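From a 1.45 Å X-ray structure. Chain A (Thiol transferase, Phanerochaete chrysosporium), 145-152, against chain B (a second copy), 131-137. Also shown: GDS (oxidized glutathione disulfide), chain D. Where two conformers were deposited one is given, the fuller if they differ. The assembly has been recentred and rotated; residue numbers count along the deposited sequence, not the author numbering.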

ATOM      1  N   PRO A 145      13.487 -15.517  17.963  1.00  8.83           N
ATOM      2  CA  PRO A 145      14.442 -15.550  16.857  1.00  9.99           C
ATOM      3  C   PRO A 145      13.795 -15.900  15.520  1.00  7.10           C
ATOM      4  O   PRO A 145      14.154 -15.299  14.520  1.00  7.82           O
ATOM      5  N   TYR A 146      12.833 -16.814  15.492  1.00  7.23           N
ATOM      6  CA  TYR A 146      12.201 -17.132  14.210  1.00  7.19           C
ATOM      7  C   TYR A 146      11.611 -15.885  13.547  1.00  7.05           C
ATOM      8  O   TYR A 146      11.733 -15.691  12.333  1.00  6.58           O
ATOM      9  N   ALA A 147      10.908 -15.074  14.333  1.00  6.62           N
ATOM     10  CA  ALA A 147      10.260 -13.898  13.795  1.00  6.74           C
ATOM     11  C   ALA A 147      11.222 -12.785  13.450  1.00  6.91           C
ATOM     12  O   ALA A 147      11.067 -12.149  12.403  1.00  6.34           O
ATOM     13  N   ILE A 148      12.222 -12.569  14.298  1.00  6.11           N
ATOM     14  CA  ILE A 148      13.267 -11.609  14.004  1.00  7.93           C
ATOM     15  C   ILE A 148      13.912 -11.981  12.649  1.00  7.53           C
ATOM     16  O   ILE A 148      14.057 -11.138  11.749  1.00  7.04           O
ATOM     17  N   ASN A 149      14.283 -13.242  12.486  0.74  6.36           N
ATOM     18  CA  ASN A 149      14.928 -13.646  11.244  0.74  6.42           C
ATOM     19  C   ASN A 149      13.979 -13.560  10.051  0.74  6.97           C
ATOM     20  O   ASN A 149      14.367 -13.125   8.961  0.74  5.39           O
ATOM     21  N   ARG A 150      12.732 -13.979  10.228  1.00  5.54           N
ATOM     22  CA  ARG A 150      11.795 -13.910   9.099  1.00  4.93           C
ATOM     23  C   ARG A 150      11.718 -12.493   8.541  1.00  5.89           C
ATOM     24  O   ARG A 150      11.805 -12.262   7.324  1.00  5.86           O
ATOM     25  N   TYR A 151      11.527 -11.522   9.436  1.00  4.49           N
ATOM     26  CA  TYR A 151      11.307 -10.151   8.953  1.00  4.32           C
ATOM     27  C   TYR A 151      12.588  -9.436   8.595  1.00  4.45           C
ATOM     28  O   TYR A 151      12.546  -8.611   7.682  1.00  4.86           O
ATOM     29  N   LEU A 152      13.723  -9.765   9.207  1.00  6.22           N
ATOM     30  CA  LEU A 152      14.993  -9.255   8.691  1.00  6.75           C
ATOM     31  C   LEU A 152      15.267  -9.826   7.294  1.00  4.97           C
ATOM     32  O   LEU A 152      15.639  -9.061   6.382  1.00  6.32           O
TER
ATOM     33  N   GLY B 131      -2.192 -11.508   6.036  1.00  4.51           N
ATOM     34  CA  GLY B 131      -1.205 -12.430   5.513  1.00  4.17           C
ATOM     35  C   GLY B 131      -0.239 -12.939   6.584  1.00  4.64           C
ATOM     36  O   GLY B 131       0.205 -14.081   6.489  1.00  4.74           O
ATOM     37  N   GLN B 132       0.090 -12.120   7.579  1.00  4.40           N
ATOM     38  CA  GLN B 132       0.974 -12.601   8.650  1.00  4.43           C
ATOM     39  C   GLN B 132       0.232 -13.515   9.592  1.00  3.81           C
ATOM     40  O   GLN B 132       0.830 -14.483  10.086  1.00  4.90           O
ATOM     41  N   ALA B 133      -1.049 -13.236   9.854  1.00  4.91           N
ATOM     42  CA  ALA B 133      -1.854 -14.190  10.582  1.00  4.66           C
ATOM     43  C   ALA B 133      -1.842 -15.561   9.860  1.00  4.91           C
ATOM     44  O   ALA B 133      -1.604 -16.629  10.477  1.00  5.58           O
ATOM     45  N   ASN B 134      -2.046 -15.552   8.545  1.00  4.49           N
ATOM     46  CA  ASN B 134      -1.989 -16.821   7.821  1.00  4.58           C
ATOM     47  C   ASN B 134      -0.608 -17.448   7.944  1.00  5.43           C
ATOM     48  O   ASN B 134      -0.500 -18.666   8.131  1.00  5.98           O
ATOM     49  N   HIS B 135       0.455 -16.637   7.884  1.00  5.00           N
ATOM     50  CA  HIS B 135       1.798 -17.184   8.007  1.00  5.43           C
ATOM     51  C   HIS B 135       1.999 -17.974   9.301  1.00  4.62           C
ATOM     52  O   HIS B 135       2.510 -19.120   9.274  1.00  4.88           O
ATOM     53  N   PHE B 136       1.622 -17.376  10.434  1.00  5.29           N
ATOM     54  CA  PHE B 136       1.868 -18.013  11.710  1.00  5.47           C
ATOM     55  C   PHE B 136       0.927 -19.195  12.005  1.00  6.52           C
ATOM     56  O   PHE B 136       1.210 -19.959  12.930  1.00  6.91           O
ATOM     57  N   ASN B 137      -0.139 -19.384  11.216  1.00  6.70           N
ATOM     58  CA  ASN B 137      -0.928 -20.622  11.302  1.00  7.23           C
ATOM     59  C   ASN B 137      -0.460 -21.719  10.362  1.00  8.94           C
ATOM     60  O   ASN B 137      -0.394 -22.898  10.737  1.00  8.36           O
TER

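An arginine at a protein interface can use every part of its guanidinium, its N-H groups in the plane and its flat face above or below, and R150(A) is a compact example. Its CA-to-CB bond points toward the other helix, and chi1 to chi3 are all t, so the extended chain carries the guanidinium across a gap in which the helix axes come no closer than 13.3 Å. In the plane of the group, NH1 of R150(A) donates to OE8 of the oxidized glutathione disulfide at 2.9 Å, and NH2 of R150(A) donates to OE7 of the same ligand, also at 2.9 Å. The two oxygens belong to one carboxylate, which is thus held by a two-pronged grip. NH2 of R150(A) also donates to OE1 of Q132(B) at 2.9 Å, in a nearly linear bond, so one nitrogen links the ligand and the second copy.

The same glutamine oxygen is shared. Q132(B), m at both chi1 and chi2, leaves its backbone sideways, but its end comes nearer, and OE1 of Q132(B) accepts from OH of Y151(A) at 2.6 Å. Y151(A), with chi1 m, also starts sideways and reaches inward with its hydroxyl. That OH of Y151(A) takes a weak bond from NE of R150(A) at 3.3 Å, closing a small network of arginine, tyrosine and glutamine.

The guanidinium face is used too. The CA-to-CB bond of H135(B), chi1 t, points toward chain A, and R150(A) lies flat on its imidazole, the centres 3.5 Å apart and the planes within 8°. CD of R150(A) extends the contact, sitting over the same ring at 3.8 Å from its centroid. At its edge the imidazole meets Y146(A), also t and with its CA-to-CB bond toward the other helix: OH of Y146(A) and NE2 of H135(B) are hydrogen-bonded at 2.7 Å. The two rings are nearly coplanar and meet rim to rim, leaving the imidazole face to the arginine.

Beyond this polar cluster, F136(B) supplies the apolar packing. Its chi1 is m, and although its CA-to-CB bond runs sideways, the ring reaches in among three residues of chain A. CE1 of F136(B) lies 3.8 Å from CE2 of Y146(A), CZ of F136(B) is 4.3 Å from CB of A147(A), and CE2 of F136(B) is 4.2 Å from CE2 of Y151(A).

G131(B) borders the ligand: its CA is 3.3 Å from O5 of the disulfide, which a CB would clash with.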

ATOM      1  CB  PRO A 145      15.460 -16.616  17.295  1.00 10.99           C
ATOM      2  CG  PRO A 145      15.439 -16.470  18.802  1.00 14.46           C
ATOM      3  CD  PRO A 145      13.976 -16.243  19.150  1.00 10.70           C
ATOM      4  CB  TYR A 146      11.096 -18.213  14.381  1.00  7.31           C
ATOM      5  CG  TYR A 146      10.343 -18.421  13.092  1.00  6.49           C
ATOM      6  CD1 TYR A 146      10.865 -19.208  12.086  1.00  7.18           C
ATOM      7  CD2 TYR A 146       9.130 -17.759  12.845  1.00  5.69           C
ATOM      8  CE1 TYR A 146      10.213 -19.368  10.882  1.00  8.43           C
ATOM      9  CE2 TYR A 146       8.460 -17.887  11.644  1.00  7.31           C
ATOM     10  CZ  TYR A 146       9.005 -18.703  10.660  1.00  7.40           C
ATOM     11  OH  TYR A 146       8.399 -18.861   9.439  1.00  8.28           O
ATOM     12  CB  ALA A 147       9.207 -13.394  14.783  1.00  6.98           C
ATOM     13  CB  ILE A 148      14.320 -11.589  15.109  1.00  6.79           C
ATOM     14  CG1 ILE A 148      13.706 -11.026  16.410  1.00  8.53           C
ATOM     15  CG2 ILE A 148      15.568 -10.775  14.686  1.00  9.52           C
ATOM     16  CD1 ILE A 148      14.605 -11.197  17.662  1.00  9.38           C
ATOM     17  CB  ASN A 149      15.502 -15.056  11.385  0.74  9.59           C
ATOM     18  CG  ASN A 149      16.663 -15.097  12.340  0.74 12.59           C
ATOM     19  OD1 ASN A 149      17.326 -14.089  12.556  0.74 16.07           O
ATOM     20  ND2 ASN A 149      16.918 -16.263  12.919  0.74 15.39           N
ATOM     21  CB  ARG A 150      10.389 -14.365   9.517  1.00  5.85           C
ATOM     22  CG  ARG A 150       9.317 -13.936   8.533  1.00  5.91           C
ATOM     23  CD  ARG A 150       8.001 -14.715   8.789  1.00  6.09           C
ATOM     24  NE  ARG A 150       6.890 -14.195   8.002  1.00  6.02           N
ATOM     25  CZ  ARG A 150       6.669 -14.465   6.713  1.00  7.50           C
ATOM     26  NH1 ARG A 150       7.479 -15.289   6.024  1.00  8.15           N
ATOM     27  NH2 ARG A 150       5.654 -13.856   6.106  1.00  5.34           N
ATOM     28  CB  TYR A 151      10.387  -9.341   9.911  1.00  5.46           C
ATOM     29  CG  TYR A 151       9.023  -9.978   9.954  1.00  4.46           C
ATOM     30  CD1 TYR A 151       8.204  -9.921   8.826  1.00  5.05           C
ATOM     31  CD2 TYR A 151       8.597 -10.702  11.069  1.00  4.72           C
ATOM     32  CE1 TYR A 151       6.974 -10.579   8.795  1.00  4.61           C
ATOM     33  CE2 TYR A 151       7.367 -11.351  11.072  1.00  4.55           C
ATOM     34  CZ  TYR A 151       6.566 -11.301   9.934  1.00  5.42           C
ATOM     35  OH  TYR A 151       5.354 -11.959   9.908  1.00  7.62           O
ATOM     36  CB  LEU A 152      16.131  -9.547   9.658  1.00  8.09           C
ATOM     37  CG  LEU A 152      16.215  -8.669  10.900  1.00 13.58           C
ATOM     38  CD1 LEU A 152      17.348  -9.171  11.800  1.00 14.98           C
ATOM     39  CD2 LEU A 152      16.441  -7.201  10.543  1.00 16.22           C
TER
ATOM     40  CB  GLN B 132       1.665 -11.468   9.449  1.00  4.89           C
ATOM     41  CG  GLN B 132       2.502 -10.453   8.597  1.00  4.83           C
ATOM     42  CD  GLN B 132       3.200 -11.133   7.427  1.00  4.31           C
ATOM     43  OE1 GLN B 132       4.120 -11.948   7.619  1.00  5.30           O
ATOM     44  NE2 GLN B 132       2.712 -10.876   6.217  1.00  6.07           N
ATOM     45  CB  ALA B 133      -3.294 -13.681  10.727  1.00  4.44           C
ATOM     46  CB  ASN B 134      -2.338 -16.629   6.355  1.00  5.54           C
ATOM     47  CG  ASN B 134      -3.809 -16.306   6.133  1.00 10.15           C
ATOM     48  OD1 ASN B 134      -4.655 -16.531   7.000  1.00 13.66           O
ATOM     49  ND2 ASN B 134      -4.113 -15.769   4.956  1.00 12.71           N
ATOM     50  CB  HIS B 135       2.879 -16.107   7.949  1.00  6.33           C
ATOM     51  CG  HIS B 135       4.244 -16.707   8.102  1.00  5.36           C
ATOM     52  ND1 HIS B 135       4.863 -17.340   7.044  1.00  8.09           N
ATOM     53  CD2 HIS B 135       5.045 -16.892   9.185  1.00  4.87           C
ATOM     54  CE1 HIS B 135       6.005 -17.872   7.467  1.00  7.86           C
ATOM     55  NE2 HIS B 135       6.143 -17.608   8.754  1.00  6.29           N
ATOM     56  CB  PHE B 136       1.955 -16.967  12.835  1.00  5.81           C
ATOM     57  CG  PHE B 136       3.257 -16.219  12.815  1.00  5.19           C
ATOM     58  CD1 PHE B 136       4.393 -16.792  13.380  1.00  5.46           C
ATOM     59  CD2 PHE B 136       3.370 -14.985  12.180  1.00  4.51           C
ATOM     60  CE1 PHE B 136       5.617 -16.136  13.365  1.00  5.51           C
ATOM     61  CE2 PHE B 136       4.578 -14.317  12.152  1.00  5.86           C
ATOM     62  CZ  PHE B 136       5.703 -14.879  12.741  1.00  6.46           C
ATOM     63  CB  ASN B 137      -2.413 -20.328  11.074  1.00  7.61           C
ATOM     64  CG  ASN B 137      -3.013 -19.524  12.193  1.00  9.52           C
ATOM     65  OD1 ASN B 137      -2.517 -19.563  13.325  1.00 10.40           O
ATOM     66  ND2 ASN B 137      -4.103 -18.816  11.906  1.00 14.63           N
TER
HETATM   67  N1  GDS D 301       1.679  -6.233  -2.189  1.00  4.70           N
HETATM   68  CA1 GDS D 301       1.508  -7.293  -3.246  1.00  3.15           C
HETATM   69  C1  GDS D 301       0.248  -6.965  -4.066  1.00  4.09           C
HETATM   70  OE1 GDS D 301      -0.690  -6.341  -3.488  1.00  4.30           O
HETATM   71  OE2 GDS D 301       0.232  -7.301  -5.279  1.00  4.16           O
HETATM   72  CB1 GDS D 301       1.380  -8.650  -2.590  1.00  3.89           C
HETATM   73  CG1 GDS D 301       1.357  -9.824  -3.620  1.00  3.95           C
HETATM   74  CD1 GDS D 301       1.578 -11.121  -2.921  1.00  4.38           C
HETATM   75  O1  GDS D 301       1.781 -11.224  -1.706  1.00  3.93           O
HETATM   76  N2  GDS D 301       1.579 -12.197  -3.765  1.00  4.27           N
HETATM   77  CA2 GDS D 301       1.805 -13.533  -3.249  1.00  4.44           C
HETATM   78  C2  GDS D 301       2.970 -14.189  -3.981  1.00  4.69           C
HETATM   79  O2  GDS D 301       3.151 -14.074  -5.234  1.00  5.15           O
HETATM   80  CB2 GDS D 301       0.618 -14.466  -3.490  1.00  4.96           C
HETATM   81  SG2 GDS D 301      -0.924 -13.805  -2.726  1.00  7.90           S
HETATM   82  N3  GDS D 301       3.771 -14.961  -3.200  1.00  4.58           N
HETATM   83  CA3 GDS D 301       4.906 -15.717  -3.766  1.00  4.86           C
HETATM   84  C3  GDS D 301       6.226 -15.483  -3.081  1.00  7.02           C
HETATM   85  OE3 GDS D 301       7.202 -16.067  -3.584  1.00  7.17           O
HETATM   86  OE4 GDS D 301       6.241 -14.745  -2.085  1.00  6.31           O
HETATM   87  N4  GDS D 301       0.692 -11.145   0.999  1.00  4.74           N
HETATM   88  CA4 GDS D 301       0.740  -9.914   1.841  1.00  5.93           C
HETATM   89  C4  GDS D 301       0.086  -8.726   1.215  1.00  4.71           C
HETATM   90  OE5 GDS D 301      -0.757  -8.897   0.304  1.00  5.87           O
HETATM   91  OE6 GDS D 301       0.411  -7.645   1.713  1.00  5.84           O
HETATM   92  C5  GDS D 301       0.686 -12.346   1.580  1.00  4.52           C
HETATM   93  O5  GDS D 301       0.673 -12.493   2.830  1.00  5.84           O
HETATM   94  CA5 GDS D 301       0.660 -13.542   0.624  1.00  5.25           C
HETATM   95  N5  GDS D 301       1.473 -14.591   1.216  1.00  5.16           N
HETATM   96  CB5 GDS D 301      -0.823 -13.943   0.508  1.00  5.48           C
HETATM   97  SG5 GDS D 301      -1.095 -15.178  -0.851  1.00 11.48           S
HETATM   98  CA6 GDS D 301       5.677 -15.129   1.203  1.00  6.25           C
HETATM   99  C6  GDS D 301       5.877 -14.926   2.700  1.00 12.16           C
HETATM  100  OE7 GDS D 301       4.945 -14.423   3.358  1.00 13.59           O
HETATM  101  OE8 GDS D 301       6.968 -15.263   3.175  1.00 11.29           O
HETATM  102  N6  GDS D 301       6.962 -15.362   0.529  1.00  7.58           N
HETATM  103  CB6 GDS D 301       4.742 -16.333   0.945  1.00  5.61           C
HETATM  104  CG6 GDS D 301       3.273 -16.155   1.399  1.00  6.19           C
HETATM  105  CD6 GDS D 301       2.562 -15.072   0.621  1.00  5.94           C
HETATM  106  O6  GDS D 301       2.916 -14.646  -0.465  1.00  7.66           O